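Local coordinates for protein proline dehydrogenase (Bradyrhizobium japonicum USDA 110, PDB 3HAZ) that probably oxidises proline to glutamate in two steps, using an FAD-dependent proline dehydrogenase and an NAD-dependent 1-pyrroline-5-carboxylate dehydrogenase joined in one polypeptide, at residues V327-L330 with A331-H334; I250-A253 with R254-E258; L483-P487 with A488-V492; T203-D206 with A207-Y210. One frame throughout, in Å; residues are numbered along the deposited sequence.

Contact 1. Residues V327-L330 with A331-H334; sequences VDAL and ARAH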
loop_
_atom_site.group_PDB
_atom_site.type_symbol
_atom_site.label_atom_id
_atom_site.label_comp_id
_atom_site.label_asym_id
_atom_site.label_seq_id
_atom_site.Cartn_x
_atom_site.Cartn_y
_atom_site.Cartn_z
ATOM N N VAL A 327 -29.672 46.666 3.366
ATOM C CA VAL A 327 -30.111 47.455 2.229
ATOM C C VAL A 327 -31.605 47.754 2.317
ATOM O O VAL A 327 -32.038 48.873 2.033
ATOM C CB VAL A 327 -29.773 46.764 0.888
ATOM C CG1 VAL A 327 -30.409 47.519 -0.275
ATOM C CG2 VAL A 327 -28.267 46.691 0.709
ATOM N N ASP A 328 -32.391 46.762 2.727
ATOM C CA ASP A 328 -33.830 46.970 2.884
ATOM C C ASP A 328 -34.135 48.015 3.959
ATOM O O ASP A 328 -34.975 48.888 3.761
ATOM C CB ASP A 328 -34.552 45.663 3.214
ATOM C CG ASP A 328 -36.066 45.813 3.171
ATOM O OD1 ASP A 328 -36.584 46.282 2.133
ATOM O OD2 ASP A 328 -36.734 45.470 4.171
ATOM N N ALA A 329 -33.460 47.910 5.100
ATOM C CA ALA A 329 -33.649 48.868 6.186
ATOM C C ALA A 329 -33.268 50.271 5.732
ATOM O O ALA A 329 -33.909 51.257 6.094
ATOM C CB ALA A 329 -32.831 48.462 7.391
ATOM N N LEU A 330 -32.208 50.346 4.937
ATOM C CA LEU A 330 -31.751 51.598 4.362
ATOM C C LEU A 330 -32.874 52.182 3.506
ATOM O O LEU A 330 -33.204 53.367 3.602
ATOM C CB LEU A 330 -30.521 51.322 3.498
ATOM C CG LEU A 330 -29.352 52.303 3.480
ATOM C CD1 LEU A 330 -29.064 52.838 4.872
ATOM C CD2 LEU A 330 -28.127 51.607 2.902
ATOM N N ALA A 331 -33.469 51.333 2.675
ATOM C CA ALA A 331 -34.532 51.766 1.777
ATOM C C ALA A 331 -35.752 52.272 2.549
ATOM O O ALA A 331 -36.312 53.321 2.221
ATOM C CB ALA A 331 -34.916 50.639 0.825
ATOM N N ARG A 332 -36.158 51.533 3.578
ATOM C CA ARG A 332 -37.322 51.932 4.367
ATOM C C ARG A 332 -37.040 53.212 5.144
ATOM O O ARG A 332 -37.891 54.090 5.234
ATOM C CB ARG A 332 -37.749 50.819 5.332
ATOM C CG ARG A 332 -38.051 49.482 4.672
ATOM C CD ARG A 332 -38.726 48.517 5.646
ATOM N NE ARG A 332 -38.268 48.710 7.023
ATOM C CZ ARG A 332 -37.307 48.000 7.606
ATOM N NH1 ARG A 332 -36.961 48.258 8.862
ATOM N NH2 ARG A 332 -36.689 47.033 6.937
ATOM N N ALA A 333 -35.838 53.313 5.700
ATOM C CA ALA A 333 -35.481 54.451 6.541
ATOM C C ALA A 333 -35.482 55.767 5.769
ATOM O O ALA A 333 -35.821 56.820 6.314
ATOM C CB ALA A 333 -34.126 54.218 7.202
ATOM N N HIS A 334 -35.091 55.712 4.502
ATOM C CA HIS A 334 -35.068 56.921 3.686
ATOM C C HIS A 334 -36.268 56.970 2.738
ATOM O O HIS A 334 -36.369 57.862 1.895
ATOM C CB HIS A 334 -33.742 57.042 2.923
ATOM C CG HIS A 334 -32.538 57.132 3.816
ATOM N ND1 HIS A 334 -32.292 58.221 4.627
ATOM C CD2 HIS A 334 -31.515 56.270 4.024
ATOM C CE1 HIS A 334 -31.172 58.022 5.299
ATOM N NE2 HIS A 334 -30.681 56.846 4.951
#

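Contact 2. Residues I250-A253 with R254-E258; sequences ISRA and RVMVE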
loop_
_atom_site.group_PDB
_atom_site.type_symbol
_atom_site.label_atom_id
_atom_site.label_comp_id
_atom_site.label_asym_id
_atom_site.label_seq_id
_atom_site.Cartn_x
_atom_site.Cartn_y
_atom_site.Cartn_z
ATOM N N ILE A 250 -8.637 51.406 6.615
ATOM C CA ILE A 250 -7.807 52.263 7.465
ATOM C C ILE A 250 -7.860 53.734 7.049
ATOM O O ILE A 250 -7.524 54.621 7.836
ATOM C CB ILE A 250 -6.335 51.789 7.558
ATOM C CG1 ILE A 250 -5.646 51.876 6.194
ATOM C CG2 ILE A 250 -6.255 50.379 8.154
ATOM C CD1 ILE A 250 -4.155 51.624 6.249
ATOM N N SER A 251 -8.286 53.995 5.818
ATOM C CA SER A 251 -8.463 55.373 5.372
ATOM C C SER A 251 -9.935 55.790 5.395
ATOM O O SER A 251 -10.334 56.729 4.711
ATOM C CB SER A 251 -7.872 55.563 3.971
ATOM O OG SER A 251 -6.467 55.358 3.981
ATOM N N ARG A 252 -10.742 55.093 6.189
ATOM C CA ARG A 252 -12.179 55.363 6.228
ATOM C C ARG A 252 -12.510 56.840 6.476
ATOM O O ARG A 252 -13.424 57.388 5.852
ATOM C CB ARG A 252 -12.875 54.481 7.267
ATOM C CG ARG A 252 -14.289 54.950 7.614
ATOM C CD ARG A 252 -14.987 54.003 8.586
ATOM N NE ARG A 252 -15.614 52.868 7.906
ATOM C CZ ARG A 252 -15.057 51.666 7.766
ATOM N NH1 ARG A 252 -13.848 51.430 8.251
ATOM N NH2 ARG A 252 -15.710 50.698 7.132
ATOM N N ALA A 253 -11.772 57.490 7.375
ATOM C CA ALA A 253 -12.077 58.883 7.704
ATOM C C ALA A 253 -12.037 59.786 6.473
ATOM O O ALA A 253 -12.984 60.526 6.216
ATOM C CB ALA A 253 -11.156 59.414 8.802
ATOM N N ARG A 254 -10.952 59.728 5.708
ATOM C CA ARG A 254 -10.847 60.582 4.527
ATOM C C ARG A 254 -11.792 60.132 3.405
ATOM O O ARG A 254 -12.291 60.960 2.650
ATOM C CB ARG A 254 -9.406 60.666 4.025
ATOM C CG ARG A 254 -8.886 59.376 3.413
ATOM C CD ARG A 254 -7.534 59.599 2.759
ATOM N NE ARG A 254 -7.654 60.350 1.514
ATOM C CZ ARG A 254 -6.743 60.340 0.547
ATOM N NH1 ARG A 254 -6.935 61.047 -0.560
ATOM N NH2 ARG A 254 -5.638 59.615 0.686
ATOM N N VAL A 255 -12.034 58.823 3.309
ATOM C CA VAL A 255 -12.961 58.281 2.314
ATOM C C VAL A 255 -14.380 58.846 2.475
ATOM O O VAL A 255 -15.000 59.270 1.503
ATOM C CB VAL A 255 -12.997 56.728 2.339
ATOM C CG1 VAL A 255 -14.150 56.186 1.474
ATOM C CG2 VAL A 255 -11.669 56.162 1.859
ATOM N N MET A 256 -14.883 58.871 3.704
ATOM C CA MET A 256 -16.240 59.338 3.956
ATOM C C MET A 256 -16.393 60.813 3.611
ATOM O O MET A 256 -17.474 61.272 3.241
ATOM C CB MET A 256 -16.627 59.100 5.414
ATOM C CG MET A 256 -16.659 57.632 5.800
ATOM S SD MET A 256 -17.783 56.692 4.759
ATOM C CE MET A 256 -19.317 57.559 5.100
ATOM N N VAL A 257 -15.296 61.546 3.723
ATOM C CA VAL A 257 -15.308 62.984 3.507
ATOM C C VAL A 257 -15.081 63.343 2.028
ATOM O O VAL A 257 -15.608 64.346 1.526
ATOM C CB VAL A 257 -14.252 63.647 4.430
ATOM C CG1 VAL A 257 -13.699 64.900 3.823
ATOM C CG2 VAL A 257 -14.841 63.907 5.817
ATOM N N GLU A 258 -14.322 62.506 1.324
ATOM C CA GLU A 258 -13.945 62.797 -0.061
ATOM C C GLU A 258 -14.783 62.054 -1.101
ATOM O O GLU A 258 -15.169 62.627 -2.119
ATOM C CB GLU A 258 -12.457 62.498 -0.288
ATOM C CG GLU A 258 -11.530 63.379 0.543
ATOM C CD GLU A 258 -10.062 63.009 0.397
ATOM O OE1 GLU A 258 -9.744 61.801 0.335
ATOM O OE2 GLU A 258 -9.220 63.931 0.360
#

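Contact 3. Residues L483-P487 with A488-V492; sequences LLQRP and ADAIV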
loop_
_atom_site.group_PDB
_atom_site.type_symbol
_atom_site.label_atom_id
_atom_site.label_comp_id
_atom_site.label_asym_id
_atom_site.label_seq_id
_atom_site.Cartn_x
_atom_site.Cartn_y
_atom_site.Cartn_z
ATOM N N LEU A 483 -25.714 19.424 -15.976
ATOM C CA LEU A 483 -25.821 20.856 -15.740
ATOM C C LEU A 483 -27.029 21.153 -14.862
ATOM O O LEU A 483 -27.181 22.265 -14.351
ATOM C CB LEU A 483 -25.942 21.599 -17.069
ATOM C CG LEU A 483 -24.841 21.306 -18.091
ATOM C CD1 LEU A 483 -25.245 21.807 -19.462
ATOM C CD2 LEU A 483 -23.515 21.925 -17.663
ATOM N N LEU A 484 -27.875 20.142 -14.680
ATOM C CA LEU A 484 -29.163 20.309 -14.011
ATOM C C LEU A 484 -29.188 19.768 -12.587
ATOM O O LEU A 484 -30.226 19.799 -11.922
ATOM C CB LEU A 484 -30.263 19.629 -14.824
ATOM C CG LEU A 484 -30.607 20.301 -16.150
ATOM C CD1 LEU A 484 -31.878 19.704 -16.734
ATOM C CD2 LEU A 484 -30.760 21.796 -15.935
ATOM N N GLN A 485 -28.055 19.255 -12.128
ATOM C CA GLN A 485 -27.960 18.751 -10.767
ATOM C C GLN A 485 -28.303 19.873 -9.800
ATOM O O GLN A 485 -27.755 20.974 -9.901
ATOM C CB GLN A 485 -26.543 18.252 -10.484
ATOM C CG GLN A 485 -26.344 17.705 -9.078
ATOM C CD GLN A 485 -24.896 17.776 -8.621
ATOM O OE1 GLN A 485 -24.392 16.862 -7.965
ATOM N NE2 GLN A 485 -24.216 18.869 -8.969
ATOM N N ARG A 486 -29.208 19.608 -8.867
ATOM C CA ARG A 486 -29.520 20.606 -7.852
ATOM C C ARG A 486 -28.374 20.756 -6.849
ATOM O O ARG A 486 -27.742 19.769 -6.464
ATOM C CB ARG A 486 -30.841 20.290 -7.152
ATOM C CG ARG A 486 -32.049 21.003 -7.766
ATOM C CD ARG A 486 -32.041 20.941 -9.291
ATOM N NE ARG A 486 -33.390 21.013 -9.853
ATOM C CZ ARG A 486 -33.717 20.596 -11.074
ATOM N NH1 ARG A 486 -32.791 20.076 -11.868
ATOM N NH2 ARG A 486 -34.969 20.694 -11.504
ATOM N N PRO A 487 -28.088 22.004 -6.448
ATOM C CA PRO A 487 -26.989 22.306 -5.524
ATOM C C PRO A 487 -27.095 21.527 -4.215
ATOM O O PRO A 487 -26.090 21.008 -3.727
ATOM C CB PRO A 487 -27.147 23.811 -5.282
ATOM C CG PRO A 487 -27.773 24.317 -6.560
ATOM C CD PRO A 487 -28.723 23.228 -6.976
ATOM N N ALA A 488 -28.297 21.445 -3.658
ATOM C CA ALA A 488 -28.521 20.689 -2.432
ATOM C C ALA A 488 -28.090 19.229 -2.577
ATOM O O ALA A 488 -27.624 18.616 -1.618
ATOM C CB ALA A 488 -29.985 20.776 -2.005
ATOM N N ASP A 489 -28.236 18.675 -3.777
ATOM C CA ASP A 489 -27.878 17.277 -4.004
ATOM C C ASP A 489 -26.378 17.080 -4.156
ATOM O O ASP A 489 -25.878 15.958 -4.065
ATOM C CB ASP A 489 -28.617 16.724 -5.220
ATOM C CG ASP A 489 -30.107 16.585 -4.975
ATOM O OD1 ASP A 489 -30.494 16.386 -3.801
ATOM O OD2 ASP A 489 -30.884 16.680 -5.947
ATOM N N ALA A 490 -25.662 18.175 -4.391
ATOM C CA ALA A 490 -24.211 18.124 -4.491
ATOM C C ALA A 490 -23.597 18.198 -3.101
ATOM O O ALA A 490 -22.559 17.590 -2.837
ATOM C CB ALA A 490 -23.698 19.267 -5.365
ATOM N N ILE A 491 -24.250 18.953 -2.220
ATOM C CA ILE A 491 -23.797 19.129 -0.842
ATOM C C ILE A 491 -24.243 17.970 0.058
ATOM O O ILE A 491 -23.458 17.453 0.849
ATOM C CB ILE A 491 -24.319 20.464 -0.249
ATOM C CG1 ILE A 491 -23.808 21.656 -1.066
ATOM C CG2 ILE A 491 -23.912 20.612 1.209
ATOM C CD1 ILE A 491 -22.309 21.673 -1.255
ATOM N N VAL A 492 -25.511 17.587 -0.079
ATOM C CA VAL A 492 -26.142 16.506 0.690
ATOM C C VAL A 492 -26.185 16.709 2.210
ATOM O O VAL A 492 -27.247 16.589 2.821
ATOM C CB VAL A 492 -25.585 15.091 0.329
ATOM C CG1 VAL A 492 -25.328 14.975 -1.171
ATOM C CG2 VAL A 492 -24.326 14.766 1.121
HETATM O O HOH W 1 -30.026 16.683 -8.424
#

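Contact 4. Residues T203-D206 with A207-Y210; sequences TAAD and ARRY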
loop_
_atom_site.group_PDB
_atom_site.type_symbol
_atom_site.label_atom_id
_atom_site.label_comp_id
_atom_site.label_asym_id
_atom_site.label_seq_id
_atom_site.Cartn_x
_atom_site.Cartn_y
_atom_site.Cartn_z
ATOM N N THR A 203 -4.039 57.014 -8.325
ATOM C CA THR A 203 -3.630 58.405 -8.152
ATOM C C THR A 203 -4.861 59.287 -8.040
ATOM O O THR A 203 -5.966 58.867 -8.386
ATOM C CB THR A 203 -2.768 58.898 -9.334
ATOM O OG1 THR A 203 -3.607 59.180 -10.461
ATOM C CG2 THR A 203 -1.734 57.840 -9.722
ATOM N N ALA A 204 -4.665 60.506 -7.546
ATOM C CA ALA A 204 -5.736 61.489 -7.477
ATOM C C ALA A 204 -6.244 61.799 -8.883
ATOM O O ALA A 204 -7.451 61.913 -9.115
ATOM C CB ALA A 204 -5.249 62.770 -6.773
ATOM N N ALA A 205 -5.322 61.925 -9.829
ATOM C CA ALA A 205 -5.721 62.166 -11.207
ATOM C C ALA A 205 -6.543 61.000 -11.780
ATOM O O ALA A 205 -7.477 61.233 -12.542
ATOM C CB ALA A 205 -4.505 62.485 -12.085
ATOM N N ASP A 206 -6.221 59.756 -11.408
ATOM C CA ASP A 206 -7.025 58.608 -11.867
ATOM C C ASP A 206 -8.467 58.762 -11.402
ATOM O O ASP A 206 -9.402 58.570 -12.176
ATOM C CB ASP A 206 -6.515 57.283 -11.298
ATOM C CG ASP A 206 -5.311 56.740 -12.034
ATOM O OD1 ASP A 206 -5.155 57.022 -13.237
ATOM O OD2 ASP A 206 -4.525 56.003 -11.394
ATOM N N ALA A 207 -8.634 59.071 -10.117
ATOM C CA ALA A 207 -9.964 59.215 -9.530
ATOM C C ALA A 207 -10.807 60.288 -10.226
ATOM O O ALA A 207 -12.019 60.133 -10.355
ATOM C CB ALA A 207 -9.867 59.502 -8.036
ATOM N N ARG A 208 -10.166 61.377 -10.656
ATOM C CA ARG A 208 -10.863 62.453 -11.373
ATOM C C ARG A 208 -11.228 62.003 -12.784
ATOM O O ARG A 208 -12.316 62.295 -13.288
ATOM C CB ARG A 208 -10.001 63.721 -11.447
ATOM C CG ARG A 208 -9.665 64.341 -10.090
ATOM C CD ARG A 208 -9.218 65.807 -10.216
ATOM N NE ARG A 208 -7.945 65.944 -10.921
ATOM C CZ ARG A 208 -6.755 65.789 -10.344
ATOM N NH1 ARG A 208 -6.681 65.484 -9.055
ATOM N NH2 ARG A 208 -5.641 65.929 -11.052
ATOM N N ARG A 209 -10.301 61.301 -13.425
ATOM C CA ARG A 209 -10.530 60.817 -14.779
ATOM C C ARG A 209 -11.717 59.863 -14.799
ATOM O O ARG A 209 -12.579 59.952 -15.666
ATOM C CB ARG A 209 -9.285 60.113 -15.316
ATOM C CG ARG A 209 -9.510 59.443 -16.655
ATOM C CD ARG A 209 -8.197 59.007 -17.274
ATOM N NE ARG A 209 -7.528 57.996 -16.464
ATOM C CZ ARG A 209 -7.858 56.711 -16.464
ATOM N NH1 ARG A 209 -8.858 56.280 -17.229
ATOM N NH2 ARG A 209 -7.191 55.858 -15.699
ATOM N N TYR A 210 -11.755 58.945 -13.838
ATOM C CA TYR A 210 -12.851 57.983 -13.767
ATOM C C TYR A 210 -14.169 58.677 -13.478
ATOM O O TYR A 210 -15.190 58.341 -14.075
ATOM C CB TYR A 210 -12.591 56.912 -12.701
ATOM C CG TYR A 210 -11.532 55.910 -13.079
ATOM C CD1 TYR A 210 -11.628 55.190 -14.263
ATOM C CD2 TYR A 210 -10.438 55.670 -12.243
ATOM C CE1 TYR A 210 -10.664 54.262 -14.615
ATOM C CE2 TYR A 210 -9.472 54.741 -12.581
ATOM C CZ TYR A 210 -9.593 54.038 -13.770
ATOM O OH TYR A 210 -8.639 53.111 -14.116
#

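Contact 1. Residues V327-L330 with A331-H334
Ala-331 N donates to Val-327 O at 2.9 Å, the first of four successive i to i+4 backbone bonds. The small methyl of Ala-331 lets the helix lie close to Leu-338, where Val-327 also packs. One residue on, Arg-332 repeats the backbone bond to Asp-328 O and adds a salt bridge one turn back, NH2 to OD2 at 3.2 Å. A bend at chi3 (-33°) turns the guanidinium back along the helix, so that Asp-328 OD2 lies at its edge and in its plane, while Ala-329 CA sits under one face, 3.6 Å from Arg-332 NH2. The carboxylate is turned differently: its oxygen is met from above its own plane, and the two planes stand 57° apart. An i to i+4 acid-base pair of this kind suits the outer side of helix 320-333, the connection of a beta-alpha-beta unit in the proline dehydrogenase barrel. The inner side is apolar: Val-327 touches Leu-311 and Ile-313 of strand 309-314 and Val-340 of strand 338-343, and Leu-330 packs on Ala-295 and Leu-298 of helix 287-298. Ala-333 N bonds to Ala-329 O at 2.8 Å, and its short CB meets the same oxygen. His-334 is the first residue to leave helical geometry, yet its N still reaches Leu-330 O at 3.1 Å. His-334 CD2 lies 3.4 Å from Leu-330 O, the ring oblique to that carbonyl, while ND1 bonds to a glycerol molecule.

Contact 2. Residues I250-A253 with R254-E258
Ser-251 and Arg-254 meet where helix 252-272 begins: Arg-254 CG lies 3.3 Å from Ser-251 O and also touches Ser-251 CB. The same carbonyl oxygen accepts from Val-255 N at 3.0 Å, and Val-255 CG2 rests close by. Next along, Met-256 N bonds to Arg-252 O. Alongside, the side chains of Arg-252 and Met-256 point the same way, their CG atoms 4.0 Å apart. With chi1 at 70°, Arg-254 CG stands between its backbone N and carbonyl carbon, which carries the chain past Ser-251, and a bend at chi3 then presents the guanidinium side-on to Glu-258. Arg-254 NE (2.8 Å) and NH1 (3.0 Å) both hold Glu-258 OE1 from within the guanidinium plane. Glu-258 OE1 turns its syn lone pair to NH1, whereas NE arrives on the syn side but 30° out of the carboxylate plane. Further out, His-244 NE2 also bonds to Glu-258 OE1, and Arg-254 NH1 pairs with Glu-820. Ser-251 OG bonds to Glu-248, and Arg-252 NE forms a salt bridge with Asp-292 of helix 287-298, on which Met-256 packs too. A leucine in place of Arg-254 would probably cost Glu-258 its two-nitrogen grip, leaving it His-244, and take a salt bridge from Glu-820. Between two carboxylates, this guanidinium is likely to link the start of the barrel helix electrostatically to the aldehyde dehydrogenase part.

Contact 3. Residues L483-P487 with A488-V492
Gln-485 reaches over Ala-490 with its amide, OE1 lying 3.6 Å from the alanine CB. Its chain can do so because CG stands anti to the backbone N (chi1 180°) and the rest is extended; a methyl at Ala-490 is small enough to sit beneath the amide. A bend at chi2 (44°) folds Arg-486 back instead, and its NH1 donates 2.6 Å to Leu-484 O, in both the guanidinium and the carbonyl planes. Asp-489 has CG beside its backbone N, which sets OD2 near Arg-486 CB; a water accepts from Arg-486 N and donates to this OD2 at 2.6 Å, tying the incoming loop to the first turn. Pro-487 suits the start of a short helix, since a residue there needs no N-H for an intrahelical bond. In this first turn two carbonyls each accept an i+3 bond besides an i+4 one: Arg-486 O from Asp-489 N at 2.9 Å and weakly from Ala-490 N, Pro-487 O from Ala-490 N and Ile-491 N. Val-492, with positive phi, is the first residue to leave helical geometry. The side chain of Pro-487 lies about 7 Å from those of the FAD-binding Lys-369 and Asn-398. Helix 487-491 rests on helix 369-384, Pro-487 touching Leu-374 and both Ala-490 and Ile-491 meeting Ala-370; toward helix 33-50, Arg-486 NE pairs with Glu-36 and Leu-484 packs on Ala-43.

Contact 4. Residues T203-D206 with A207-Y210
Asp-206, whose OD1 faces Arg-209, offers its other oxygen to two backbone N-H groups: OD2 bonds to Arg-202 N and, weakly at 3.3 Å, to Thr-203 N. In return Thr-203 OG1 accepts from Asp-206 N at 2.8 Å. These reciprocal bonds make a capping box, for which a threonine at the N-cap and an acid three residues later are well suited, because the first turn has N-H groups without helical partners. The box opens helix 204-223, the connection between strands 193-196 and 235-238 of the barrel. From Asp-206 OD1 a weak salt bridge of 3.4 Å runs to Arg-209 NH2, straight at nitrogen and with the two flat groups nearly perpendicular, 89° apart. Arg-209 bends at chi3 to bring its CZ over one face of Tyr-210, offset toward the rim, and its stronger partner is Asp-451, which takes NH1. Tyr-210 OH bonds to the same aspartate. Tyr-210 N donates to Asp-206 O at 2.9 Å, and Tyr-210 CD2 comes 3.1 Å from that oxygen, the ring lying oblique to it. Were Tyr-210 exchanged for an alanine, Asp-451 OD1 would probably lose the hydroxyl that bonds to it, and Arg-209 its covering ring. Arg-208, bent at chi3 (-66°), lays one face of its guanidinium over Ala-205 CA, and NH2 comes 3.8 Å from Ala-205 CB; short alanines let it lie this flat along the helix.

Overall arrangement
From the N terminus the order is contact 4, contact 2, contact 1, contact 3. Each joins segments that follow one another directly, so none encloses a long loop, and none nests in or crosses another. Contacts 4 and 2 start two barrel helices, 204-223 and 252-272, with centres about 16 Å apart; both reach Glu-820, on the aldehyde dehydrogenase side of the chain. Contact 1 ends helix 320-333, about 23 Å between centres from contact 2, and helix 287-298 packs against both. Contact 3 lies beyond the barrel strands in sequence, its centre about 34 Å from that of contact 1; it joins the loop before helix 487-491 to helix 33-50, and the helix itself to helix 369-384.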